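PDB 6EI3: proton-dependent oligopeptide transporter family protein, which probably couples the uptake of small peptides to proton movement across the bacterial inner membrane, as a POT-family member of the major facilitator superfamily, captured here in an auto-inhibited state. Local coordinates for residues Y76-C87 / M179-R190; V413-Y422 / G431-L439. All blocks are in the same frame, centred on the assembly; numbering follows the deposited sequence.

Contact 1. Residues Y76-C87 / M179-R190. With 78M ((2S)-2,3-dihydroxypropyl(7Z)-pentadec-7-enoate), chain B.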
loop_
_atom_site.group_PDB
_atom_site.type_symbol
_atom_site.label_atom_id
_atom_site.label_comp_id
_atom_site.label_asym_id
_atom_site.label_seq_id
_atom_site.Cartn_x
_atom_site.Cartn_y
_atom_site.Cartn_z
ATOM N N TYR A 76 5.097 -22.504 0.877
ATOM C CA TYR A 76 4.129 -23.252 0.060
ATOM C C TYR A 76 2.769 -23.430 0.750
ATOM O O TYR A 76 1.738 -23.108 0.152
ATOM C CB TYR A 76 4.659 -24.638 -0.391
ATOM C CG TYR A 76 3.581 -25.412 -1.117
ATOM C CD1 TYR A 76 3.222 -25.085 -2.423
ATOM C CD2 TYR A 76 2.844 -26.396 -0.465
ATOM C CE1 TYR A 76 2.174 -25.740 -3.073
ATOM C CE2 TYR A 76 1.804 -27.068 -1.107
ATOM C CZ TYR A 76 1.479 -26.741 -2.416
ATOM O OH TYR A 76 0.448 -27.379 -3.048
ATOM N N THR A 77 2.773 -24.011 1.967
ATOM C CA THR A 77 1.543 -24.292 2.731
ATOM C C THR A 77 0.764 -23.013 3.053
ATOM O O THR A 77 -0.454 -22.995 2.933
ATOM C CB THR A 77 1.896 -25.097 3.993
ATOM O OG1 THR A 77 2.453 -26.338 3.568
ATOM C CG2 THR A 77 0.689 -25.360 4.906
ATOM N N THR A 78 1.470 -21.970 3.467
ATOM C CA THR A 78 0.876 -20.690 3.840
ATOM C C THR A 78 0.217 -20.051 2.613
ATOM O O THR A 78 -0.935 -19.617 2.708
ATOM C CB THR A 78 1.927 -19.815 4.532
ATOM O OG1 THR A 78 2.550 -20.596 5.552
ATOM C CG2 THR A 78 1.321 -18.557 5.164
ATOM N N ILE A 79 0.906 -20.086 1.449
ATOM C CA ILE A 79 0.350 -19.555 0.200
ATOM C C ILE A 79 -0.939 -20.283 -0.147
ATOM O O ILE A 79 -1.937 -19.628 -0.446
ATOM C CB ILE A 79 1.356 -19.537 -1.009
ATOM C CG1 ILE A 79 2.481 -18.502 -0.765
ATOM C CG2 ILE A 79 0.581 -19.188 -2.331
ATOM C CD1 ILE A 79 3.781 -18.709 -1.632
ATOM N N ILE A 80 -0.919 -21.619 -0.107
ATOM C CA ILE A 80 -2.074 -22.459 -0.431
ATOM C C ILE A 80 -3.297 -22.120 0.433
ATOM O O ILE A 80 -4.381 -21.917 -0.109
ATOM C CB ILE A 80 -1.700 -23.979 -0.377
ATOM C CG1 ILE A 80 -0.989 -24.428 -1.668
ATOM C CG2 ILE A 80 -2.923 -24.882 -0.090
ATOM C CD1 ILE A 80 -1.864 -24.525 -2.995
ATOM N N TRP A 81 -3.110 -22.042 1.768
ATOM C CA TRP A 81 -4.216 -21.794 2.686
ATOM C C TRP A 81 -4.749 -20.377 2.605
ATOM O O TRP A 81 -5.960 -20.206 2.629
ATOM C CB TRP A 81 -3.862 -22.212 4.118
ATOM C CG TRP A 81 -3.964 -23.701 4.283
ATOM C CD1 TRP A 81 -2.930 -24.585 4.383
ATOM C CD2 TRP A 81 -5.162 -24.493 4.194
ATOM N NE1 TRP A 81 -3.413 -25.873 4.448
ATOM C CE2 TRP A 81 -4.781 -25.846 4.334
ATOM C CE3 TRP A 81 -6.530 -24.187 4.037
ATOM C CZ2 TRP A 81 -5.716 -26.892 4.340
ATOM C CZ3 TRP A 81 -7.454 -25.224 4.035
ATOM C CH2 TRP A 81 -7.047 -26.558 4.191
ATOM N N PHE A 82 -3.873 -19.370 2.472
ATOM C CA PHE A 82 -4.334 -17.995 2.295
ATOM C C PHE A 82 -5.036 -17.851 0.938
ATOM O O PHE A 82 -6.033 -17.148 0.862
ATOM C CB PHE A 82 -3.182 -16.995 2.419
ATOM C CG PHE A 82 -2.925 -16.536 3.834
ATOM C CD1 PHE A 82 -3.727 -15.567 4.425
ATOM C CD2 PHE A 82 -1.888 -17.076 4.577
ATOM C CE1 PHE A 82 -3.479 -15.125 5.729
ATOM C CE2 PHE A 82 -1.640 -16.633 5.884
ATOM C CZ PHE A 82 -2.438 -15.662 6.453
ATOM N N SER A 83 -4.537 -18.542 -0.119
ATOM C CA SER A 83 -5.155 -18.481 -1.454
ATOM C C SER A 83 -6.554 -19.102 -1.471
ATOM O O SER A 83 -7.420 -18.608 -2.182
ATOM C CB SER A 83 -4.263 -19.129 -2.508
ATOM O OG SER A 83 -3.060 -18.391 -2.643
ATOM N N LEU A 84 -6.781 -20.160 -0.688
ATOM C CA LEU A 84 -8.097 -20.804 -0.601
ATOM C C LEU A 84 -9.088 -19.892 0.151
ATOM O O LEU A 84 -10.258 -19.825 -0.217
ATOM C CB LEU A 84 -7.999 -22.174 0.092
ATOM C CG LEU A 84 -7.360 -23.315 -0.697
ATOM C CD1 LEU A 84 -6.996 -24.469 0.238
ATOM C CD2 LEU A 84 -8.270 -23.808 -1.813
ATOM N N ILE A 85 -8.614 -19.191 1.199
ATOM C CA ILE A 85 -9.431 -18.227 1.951
ATOM C C ILE A 85 -9.815 -17.098 0.975
ATOM O O ILE A 85 -10.970 -16.680 0.915
ATOM C CB ILE A 85 -8.678 -17.720 3.222
ATOM C CG1 ILE A 85 -8.616 -18.856 4.301
ATOM C CG2 ILE A 85 -9.356 -16.470 3.807
ATOM C CD1 ILE A 85 -7.641 -18.652 5.474
ATOM N N TYR A 86 -8.828 -16.660 0.177
ATOM C CA TYR A 86 -8.905 -15.626 -0.838
ATOM C C TYR A 86 -10.030 -15.997 -1.827
ATOM O O TYR A 86 -10.899 -15.162 -2.102
ATOM C CB TYR A 86 -7.523 -15.559 -1.497
ATOM C CG TYR A 86 -7.110 -14.318 -2.258
ATOM C CD1 TYR A 86 -8.064 -13.449 -2.793
ATOM C CD2 TYR A 86 -5.774 -14.080 -2.556
ATOM C CE1 TYR A 86 -7.688 -12.373 -3.596
ATOM C CE2 TYR A 86 -5.391 -13.033 -3.386
ATOM C CZ TYR A 86 -6.349 -12.165 -3.885
ATOM O OH TYR A 86 -5.939 -11.120 -4.671
ATOM N N CYS A 87 -10.033 -17.269 -2.317
ATOM C CA CYS A 87 -11.050 -17.848 -3.202
ATOM C C CYS A 87 -12.431 -17.805 -2.525
ATOM O O CYS A 87 -13.405 -17.424 -3.162
ATOM C CB CYS A 87 -10.676 -19.280 -3.585
ATOM S SG CYS A 87 -9.345 -19.404 -4.808
ATOM N N MET A 179 -8.901 -16.179 -9.756
ATOM C CA MET A 179 -8.282 -16.491 -8.468
ATOM C C MET A 179 -8.340 -17.996 -8.242
ATOM O O MET A 179 -7.383 -18.572 -7.732
ATOM C CB MET A 179 -8.978 -15.725 -7.319
ATOM C CG MET A 179 -8.169 -15.693 -6.036
ATOM S SD MET A 179 -6.448 -15.112 -6.268
ATOM C CE MET A 179 -5.584 -16.340 -5.286
ATOM N N PHE A 180 -9.456 -18.642 -8.630
ATOM C CA PHE A 180 -9.558 -20.094 -8.534
ATOM C C PHE A 180 -8.463 -20.708 -9.423
ATOM O O PHE A 180 -7.760 -21.618 -8.990
ATOM C CB PHE A 180 -10.956 -20.609 -8.951
ATOM C CG PHE A 180 -10.950 -22.106 -9.174
ATOM C CD1 PHE A 180 -11.066 -22.986 -8.104
ATOM C CD2 PHE A 180 -10.752 -22.637 -10.446
ATOM C CE1 PHE A 180 -11.026 -24.373 -8.311
ATOM C CE2 PHE A 180 -10.672 -24.021 -10.641
ATOM C CZ PHE A 180 -10.817 -24.876 -9.574
ATOM N N ILE A 181 -8.306 -20.174 -10.650
ATOM C CA ILE A 181 -7.291 -20.641 -11.605
ATOM C C ILE A 181 -5.893 -20.370 -11.067
ATOM O O ILE A 181 -5.029 -21.224 -11.240
ATOM C CB ILE A 181 -7.489 -20.025 -13.020
ATOM C CG1 ILE A 181 -8.788 -20.574 -13.692
ATOM C CG2 ILE A 181 -6.236 -20.273 -13.905
ATOM C CD1 ILE A 181 -9.253 -19.778 -14.945
ATOM N N ALA A 182 -5.664 -19.181 -10.438
ATOM C CA ALA A 182 -4.366 -18.833 -9.846
ATOM C C ALA A 182 -3.968 -19.867 -8.793
ATOM O O ALA A 182 -2.819 -20.320 -8.784
ATOM C CB ALA A 182 -4.431 -17.448 -9.193
ATOM N N THR A 183 -4.930 -20.240 -7.913
ATOM C CA THR A 183 -4.722 -21.211 -6.822
ATOM C C THR A 183 -4.471 -22.604 -7.398
ATOM O O THR A 183 -3.546 -23.289 -6.945
ATOM C CB THR A 183 -5.916 -21.180 -5.834
ATOM O OG1 THR A 183 -6.130 -19.837 -5.403
ATOM C CG2 THR A 183 -5.699 -22.078 -4.612
ATOM N N ALA A 184 -5.279 -23.011 -8.417
ATOM C CA ALA A 184 -5.132 -24.309 -9.072
ATOM C C ALA A 184 -3.762 -24.437 -9.738
ATOM O O ALA A 184 -3.134 -25.488 -9.621
ATOM C CB ALA A 184 -6.246 -24.527 -10.107
ATOM N N VAL A 185 -3.316 -23.385 -10.458
ATOM C CA VAL A 185 -2.025 -23.374 -11.150
ATOM C C VAL A 185 -0.866 -23.485 -10.133
ATOM O O VAL A 185 0.038 -24.300 -10.329
ATOM C CB VAL A 185 -1.888 -22.178 -12.138
ATOM C CG1 VAL A 185 -0.436 -21.965 -12.558
ATOM C CG2 VAL A 185 -2.769 -22.392 -13.380
ATOM N N PHE A 186 -0.943 -22.729 -9.015
ATOM C CA PHE A 186 0.078 -22.801 -7.968
ATOM C C PHE A 186 0.181 -24.256 -7.460
ATOM O O PHE A 186 1.263 -24.824 -7.468
ATOM C CB PHE A 186 -0.206 -21.797 -6.818
ATOM C CG PHE A 186 0.909 -21.712 -5.786
ATOM C CD1 PHE A 186 2.065 -20.971 -6.041
ATOM C CD2 PHE A 186 0.793 -22.355 -4.558
ATOM C CE1 PHE A 186 3.102 -20.906 -5.093
ATOM C CE2 PHE A 186 1.805 -22.251 -3.597
ATOM C CZ PHE A 186 2.957 -21.534 -3.873
ATOM N N TRP A 187 -0.971 -24.876 -7.135
ATOM C CA TRP A 187 -1.084 -26.262 -6.658
ATOM C C TRP A 187 -0.550 -27.296 -7.680
ATOM O O TRP A 187 0.069 -28.285 -7.289
ATOM C CB TRP A 187 -2.552 -26.539 -6.265
ATOM C CG TRP A 187 -2.846 -27.950 -5.854
ATOM C CD1 TRP A 187 -2.722 -28.490 -4.605
ATOM C CD2 TRP A 187 -3.358 -28.991 -6.696
ATOM N NE1 TRP A 187 -3.088 -29.819 -4.628
ATOM C CE2 TRP A 187 -3.470 -30.157 -5.903
ATOM C CE3 TRP A 187 -3.690 -29.065 -8.062
ATOM C CZ2 TRP A 187 -3.932 -31.376 -6.422
ATOM C CZ3 TRP A 187 -4.156 -30.271 -8.573
ATOM C CH2 TRP A 187 -4.263 -31.412 -7.761
ATOM N N LEU A 188 -0.737 -27.044 -8.983
ATOM C CA LEU A 188 -0.246 -27.947 -10.035
ATOM C C LEU A 188 1.293 -28.075 -10.081
ATOM O O LEU A 188 1.797 -29.081 -10.542
ATOM C CB LEU A 188 -0.822 -27.556 -11.415
ATOM C CG LEU A 188 -2.262 -28.040 -11.688
ATOM C CD1 LEU A 188 -2.926 -27.215 -12.763
ATOM C CD2 LEU A 188 -2.290 -29.509 -12.100
ATOM N N GLY A 189 2.024 -27.083 -9.582
ATOM C CA GLY A 189 3.476 -27.196 -9.536
ATOM C C GLY A 189 4.025 -27.699 -8.208
ATOM O O GLY A 189 5.244 -27.706 -8.044
ATOM N N ARG A 190 3.139 -28.107 -7.240
ATOM C CA ARG A 190 3.492 -28.514 -5.853
ATOM C C ARG A 190 4.637 -29.539 -5.731
ATOM O O ARG A 190 5.514 -29.352 -4.889
ATOM C CB ARG A 190 2.261 -28.997 -5.041
ATOM C CG ARG A 190 1.748 -30.420 -5.319
ATOM C CD ARG A 190 0.277 -30.629 -4.963
ATOM N NE ARG A 190 -0.235 -31.922 -5.467
ATOM C CZ ARG A 190 -0.677 -32.142 -6.704
ATOM N NH1 ARG A 190 -0.701 -31.158 -7.595
ATOM N NH2 ARG A 190 -1.115 -33.346 -7.054
HETATM O O21 78M B . 0.904 -27.896 1.951
HETATM C C20 78M B . 0.066 -28.528 2.907
HETATM C C18 78M B . -1.380 -28.144 2.698
HETATM O O19 78M B . -2.140 -28.471 3.867
HETATM C C17 78M B . -1.983 -28.817 1.489
HETATM O O2 78M B . -3.285 -28.211 1.310
HETATM C C1 78M B . -3.954 -28.496 0.187
HETATM O O1 78M B . -3.498 -29.143 -0.721
HETATM C C2 78M B . -5.343 -27.919 0.226
HETATM C C3 78M B . -6.135 -28.033 -1.076
HETATM C C4 78M B . -5.638 -27.107 -2.181
HETATM C C5 78M B . -6.536 -27.066 -3.404
HETATM C C6 78M B . -5.882 -26.439 -4.631
HETATM C C7 78M B . -6.856 -26.040 -5.702
HETATM C C8 78M B . -7.366 -26.785 -6.678
HETATM C C9 78M B . -7.125 -28.242 -6.971
HETATM C C10 78M B . -7.851 -28.724 -8.234
HETATM C C11 78M B . -7.144 -28.372 -9.539
HETATM C C12 78M B . -8.040 -28.387 -10.770
HETATM C C13 78M B . -7.287 -28.226 -12.089
HETATM C C15 78M B . -8.426 -26.388 -13.471
HETATM C C14 78M B . -8.157 -27.880 -13.295
#
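Phe186 reaches across from helix 168-188 and meets three side chains of helix 62-95; Tyr193 and helix 4-22 also pack on its ring. The CG2 methyl of Ile79 sits over one face, 3.7 Å from CG2 to the Phe186 centroid, a CH-pi contact. CD1 of Ile80 comes in at the ring edge, while Tyr76 lies nearly parallel to it but slid aside, the planes 15° apart with little overlap. Tyr76 sends its CG anti to the backbone N (chi1 175°), which carries the ring back toward residues 179-190 until OH lies 3.1 Å from CB of Arg190. At the other end Met179 bends at chi2 and chi3, a fold that lays SD over the centre of the Tyr86 ring, 3.7 Å from SD to the centroid: a Met-aromatic contact. The hydroxyl of Tyr86 is hydrogen-bonded to Glu14. In the middle, Thr183 OG1 packs 3.5 Å from Ser83 CB and 3.3 Å from Cys87 SG, yet each hydroxyl is spent on its own helix, Ser83 OG on Ile79 O and Thr183 OG1 on Met179 O. The monoacylglycerol 78M lies along these helices. Its O19 accepts from Trp81 NE1 at 3.0 Å, O21 and Thr77 OG1 share a hydrogen bond, and the acyl chain runs over one face of the Trp187 indole, whose opposite face carries the Arg190 guanidinium. With no hydrogen bond between the segments, aromatic, sulfur and methyl packing holds this antiparallel helix pair, while Thr77 and Trp81 bind the lipid headgroup, consistent with that side facing the membrane.

Contact 2. Residues V413-Y422 / G431-L439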
loop_
_atom_site.group_PDB
_atom_site.type_symbol
_atom_site.label_atom_id
_atom_site.label_comp_id
_atom_site.label_asym_id
_atom_site.label_seq_id
_atom_site.Cartn_x
_atom_site.Cartn_y
_atom_site.Cartn_z
ATOM N N VAL A 413 8.576 8.539 -5.934
ATOM C CA VAL A 413 8.699 8.209 -4.508
ATOM C C VAL A 413 8.493 6.696 -4.222
ATOM O O VAL A 413 9.273 6.115 -3.460
ATOM C CB VAL A 413 7.841 9.135 -3.582
ATOM C CG1 VAL A 413 6.350 9.051 -3.880
ATOM C CG2 VAL A 413 8.129 8.889 -2.094
ATOM N N SER A 414 7.449 6.084 -4.801
ATOM C CA SER A 414 7.105 4.683 -4.555
ATOM C C SER A 414 8.131 3.717 -5.088
ATOM O O SER A 414 8.557 2.844 -4.331
ATOM C CB SER A 414 5.707 4.353 -5.072
ATOM O OG SER A 414 5.329 3.065 -4.627
ATOM N N ALA A 415 8.581 3.898 -6.347
ATOM C CA ALA A 415 9.616 3.047 -6.937
ATOM C C ALA A 415 11.004 3.243 -6.261
ATOM O O ALA A 415 11.780 2.300 -6.190
ATOM C CB ALA A 415 9.715 3.308 -8.434
ATOM N N THR A 416 11.294 4.453 -5.752
ATOM C CA THR A 416 12.552 4.806 -5.090
ATOM C C THR A 416 12.622 4.369 -3.611
ATOM O O THR A 416 13.684 3.942 -3.157
ATOM C CB THR A 416 12.742 6.319 -5.169
ATOM O OG1 THR A 416 12.552 6.750 -6.513
ATOM C CG2 THR A 416 14.103 6.769 -4.674
ATOM N N GLY A 417 11.514 4.532 -2.873
ATOM C CA GLY A 417 11.441 4.275 -1.442
ATOM C C GLY A 417 12.007 2.961 -0.956
ATOM O O GLY A 417 12.826 2.925 -0.037
ATOM N N ILE A 418 11.573 1.882 -1.581
ATOM C CA ILE A 418 11.944 0.529 -1.197
ATOM C C ILE A 418 13.402 0.219 -1.598
ATOM O O ILE A 418 14.148 -0.354 -0.799
ATOM C CB ILE A 418 10.856 -0.475 -1.724
ATOM C CG1 ILE A 418 10.981 -1.850 -1.050
ATOM C CG2 ILE A 418 10.785 -0.581 -3.250
ATOM C CD1 ILE A 418 10.731 -1.813 0.490
ATOM N N GLU A 419 13.838 0.699 -2.763
ATOM C CA GLU A 419 15.223 0.557 -3.212
ATOM C C GLU A 419 16.154 1.364 -2.270
ATOM O O GLU A 419 17.233 0.889 -1.888
ATOM C CB GLU A 419 15.348 1.066 -4.655
ATOM C CG GLU A 419 16.621 0.621 -5.355
ATOM C CD GLU A 419 16.737 0.975 -6.830
ATOM O OE1 GLU A 419 15.688 1.170 -7.490
ATOM O OE2 GLU A 419 17.884 1.038 -7.332
ATOM N N PHE A 420 15.718 2.573 -1.876
ATOM C CA PHE A 420 16.488 3.410 -0.958
ATOM C C PHE A 420 16.616 2.702 0.392
ATOM O O PHE A 420 17.706 2.621 0.941
ATOM C CB PHE A 420 15.823 4.795 -0.783
ATOM C CG PHE A 420 16.301 5.538 0.441
ATOM C CD1 PHE A 420 17.493 6.249 0.421
ATOM C CD2 PHE A 420 15.585 5.485 1.630
ATOM C CE1 PHE A 420 17.941 6.928 1.556
ATOM C CE2 PHE A 420 16.049 6.148 2.771
ATOM C CZ PHE A 420 17.230 6.858 2.725
ATOM N N ALA A 421 15.503 2.205 0.939
ATOM C CA ALA A 421 15.545 1.560 2.250
ATOM C C ALA A 421 16.435 0.308 2.250
ATOM O O ALA A 421 17.214 0.126 3.184
ATOM C CB ALA A 421 14.149 1.231 2.709
ATOM N N TYR A 422 16.395 -0.484 1.157
ATOM C CA TYR A 422 17.223 -1.682 1.012
ATOM C C TYR A 422 18.717 -1.337 1.034
ATOM O O TYR A 422 19.475 -2.015 1.715
ATOM C CB TYR A 422 16.869 -2.447 -0.273
ATOM C CG TYR A 422 15.601 -3.278 -0.197
ATOM C CD1 TYR A 422 15.197 -3.869 1.000
ATOM C CD2 TYR A 422 14.856 -3.550 -1.340
ATOM C CE1 TYR A 422 14.061 -4.674 1.064
ATOM C CE2 TYR A 422 13.704 -4.336 -1.284
ATOM C CZ TYR A 422 13.320 -4.909 -0.081
ATOM O OH TYR A 422 12.199 -5.703 -0.023
ATOM N N GLY A 431 13.388 -8.290 5.146
ATOM C CA GLY A 431 12.029 -8.679 5.502
ATOM C C GLY A 431 11.348 -7.644 6.372
ATOM O O GLY A 431 10.147 -7.402 6.224
ATOM N N VAL A 432 12.125 -7.029 7.286
ATOM C CA VAL A 432 11.686 -5.971 8.200
ATOM C C VAL A 432 11.375 -4.705 7.382
ATOM O O VAL A 432 10.368 -4.043 7.642
ATOM C CB VAL A 432 12.746 -5.697 9.310
ATOM C CG1 VAL A 432 12.297 -4.585 10.259
ATOM C CG2 VAL A 432 13.067 -6.970 10.090
ATOM N N VAL A 433 12.263 -4.356 6.416
ATOM C CA VAL A 433 12.086 -3.203 5.524
ATOM C C VAL A 433 10.751 -3.336 4.788
ATOM O O VAL A 433 9.963 -2.390 4.758
ATOM C CB VAL A 433 13.262 -3.043 4.528
ATOM C CG1 VAL A 433 12.920 -2.045 3.423
ATOM C CG2 VAL A 433 14.543 -2.639 5.246
ATOM N N MET A 434 10.511 -4.521 4.211
ATOM C CA MET A 434 9.301 -4.824 3.469
ATOM C C MET A 434 8.040 -4.749 4.339
ATOM O O MET A 434 7.041 -4.189 3.898
ATOM C CB MET A 434 9.419 -6.161 2.732
ATOM C CG MET A 434 8.618 -6.179 1.470
ATOM S SD MET A 434 9.251 -4.966 0.262
ATOM C CE MET A 434 7.750 -4.403 -0.374
ATOM N N SER A 435 8.098 -5.269 5.571
ATOM C CA SER A 435 6.970 -5.204 6.499
ATOM C C SER A 435 6.613 -3.738 6.770
ATOM O O SER A 435 5.440 -3.389 6.689
ATOM C CB SER A 435 7.291 -5.932 7.804
ATOM O OG SER A 435 7.418 -7.328 7.580
ATOM N N PHE A 436 7.627 -2.876 7.009
ATOM C CA PHE A 436 7.431 -1.447 7.263
ATOM C C PHE A 436 6.880 -0.728 6.037
ATOM O O PHE A 436 6.133 0.240 6.205
ATOM C CB PHE A 436 8.736 -0.758 7.710
ATOM C CG PHE A 436 9.198 -0.898 9.147
ATOM C CD1 PHE A 436 8.417 -1.560 10.091
ATOM C CD2 PHE A 436 10.418 -0.356 9.557
ATOM C CE1 PHE A 436 8.863 -1.718 11.408
ATOM C CE2 PHE A 436 10.860 -0.501 10.884
ATOM C CZ PHE A 436 10.077 -1.176 11.801
ATOM N N TRP A 437 7.299 -1.152 4.818
ATOM C CA TRP A 437 6.818 -0.568 3.550
ATOM C C TRP A 437 5.336 -0.877 3.359
ATOM O O TRP A 437 4.577 0.018 3.003
ATOM C CB TRP A 437 7.644 -1.046 2.338
ATOM C CG TRP A 437 7.326 -0.323 1.052
ATOM C CD1 TRP A 437 6.889 -0.885 -0.114
ATOM C CD2 TRP A 437 7.484 1.084 0.785
ATOM N NE1 TRP A 437 6.778 0.080 -1.095
ATOM C CE2 TRP A 437 7.128 1.297 -0.567
ATOM C CE3 TRP A 437 7.911 2.188 1.553
ATOM C CZ2 TRP A 437 7.131 2.572 -1.150
ATOM C CZ3 TRP A 437 7.929 3.448 0.967
ATOM C CH2 TRP A 437 7.549 3.628 -0.369
ATOM N N TYR A 438 4.910 -2.127 3.633
ATOM C CA TYR A 438 3.489 -2.491 3.547
ATOM C C TYR A 438 2.670 -1.663 4.537
ATOM O O TYR A 438 1.616 -1.158 4.178
ATOM C CB TYR A 438 3.272 -3.983 3.836
ATOM C CG TYR A 438 3.866 -4.898 2.796
ATOM C CD1 TYR A 438 3.778 -4.594 1.440
ATOM C CD2 TYR A 438 4.468 -6.097 3.159
ATOM C CE1 TYR A 438 4.321 -5.442 0.475
ATOM C CE2 TYR A 438 4.995 -6.960 2.199
ATOM C CZ TYR A 438 4.923 -6.628 0.860
ATOM O OH TYR A 438 5.420 -7.486 -0.091
ATOM N N LEU A 439 3.187 -1.483 5.753
ATOM C CA LEU A 439 2.522 -0.683 6.771
ATOM C C LEU A 439 2.426 0.800 6.380
ATOM O O LEU A 439 1.561 1.487 6.901
ATOM C CB LEU A 439 3.188 -0.852 8.153
ATOM C CG LEU A 439 3.096 -2.254 8.784
ATOM C CD1 LEU A 439 3.873 -2.302 10.107
ATOM C CD2 LEU A 439 1.631 -2.704 8.983
HETATM O O HOH W 1 5.626 0.594 -3.621
#
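Ile418 lies between Trp437, Met434 and Val433, and its side chain can be followed atom by atom as an example of how one branched residue fills a helix-helix interface. CB stands over the Trp437 indole face, 4.2 Å from the centroid of the five-membered ring and 9° off its normal. From there CG1 leaves anti to the backbone N (chi1 -165°), which directs it across the gap to pass 3.8 Å from Met434 SD. The terminal CD1 then meets Met434 SD at 3.5 Å, and CG1 of Val433 and CB of Trp437, each 3.7 Å from CD1; it also lies over one face of the Tyr422 ring of its own helix, offset toward the rim. Val433 CG1 also packs against Ala421 CB and against CE1 of Tyr422. The phenol hydroxyl of Tyr422 comes within 3.1 Å of Met434 SD, and the sulfur stands oblique to the ring in a Met-aromatic contact. Trp437 pushes its six-membered ring toward Gly417, where CH2 comes to 4.1 Å from the glycine CA, and CZ2 approaches Ser414 O. The indole N-H is used on a water in the ring plane, 2.8 Å from NE1 to the water oxygen, and that water is also hydrogen-bonded to Ser414 OG, so a single solvent molecule bridges the two helices. Helices 400-424 and 430-456, joined by a short turn, form an antiparallel hairpin in the C-terminal half of the major facilitator fold. Helix 281-306 flanks it, with Phe296 and Phe303 meeting the Trp437 ring, while helix 363-389 packs against Val413 through Met367, and Leu63 of helix 62-95 touches Ser435.

From the N terminus, the chain first enters contact 1 on helix 62-95 and closes it some 90 residues later on helix 168-188, after a largely helical excursion that includes helices 100-117 and 137-165. Contact 2 opens only much further on and closes almost at once, since a short turn separates helix 400-424 from helix 430-456. The two loops are therefore in series, neither nested nor crossed: one is a long-range closure, the other a local hairpin. Contact 1 ties helices of the N-terminal half of the major facilitator fold, contact 2 helices of the C-terminal half; the centres of contact 1 and contact 2 are about 26 Å apart. Helix 62-95 joins their surroundings, carrying residues 76-87 while its Pro62 and Leu63 touch residues 431-439.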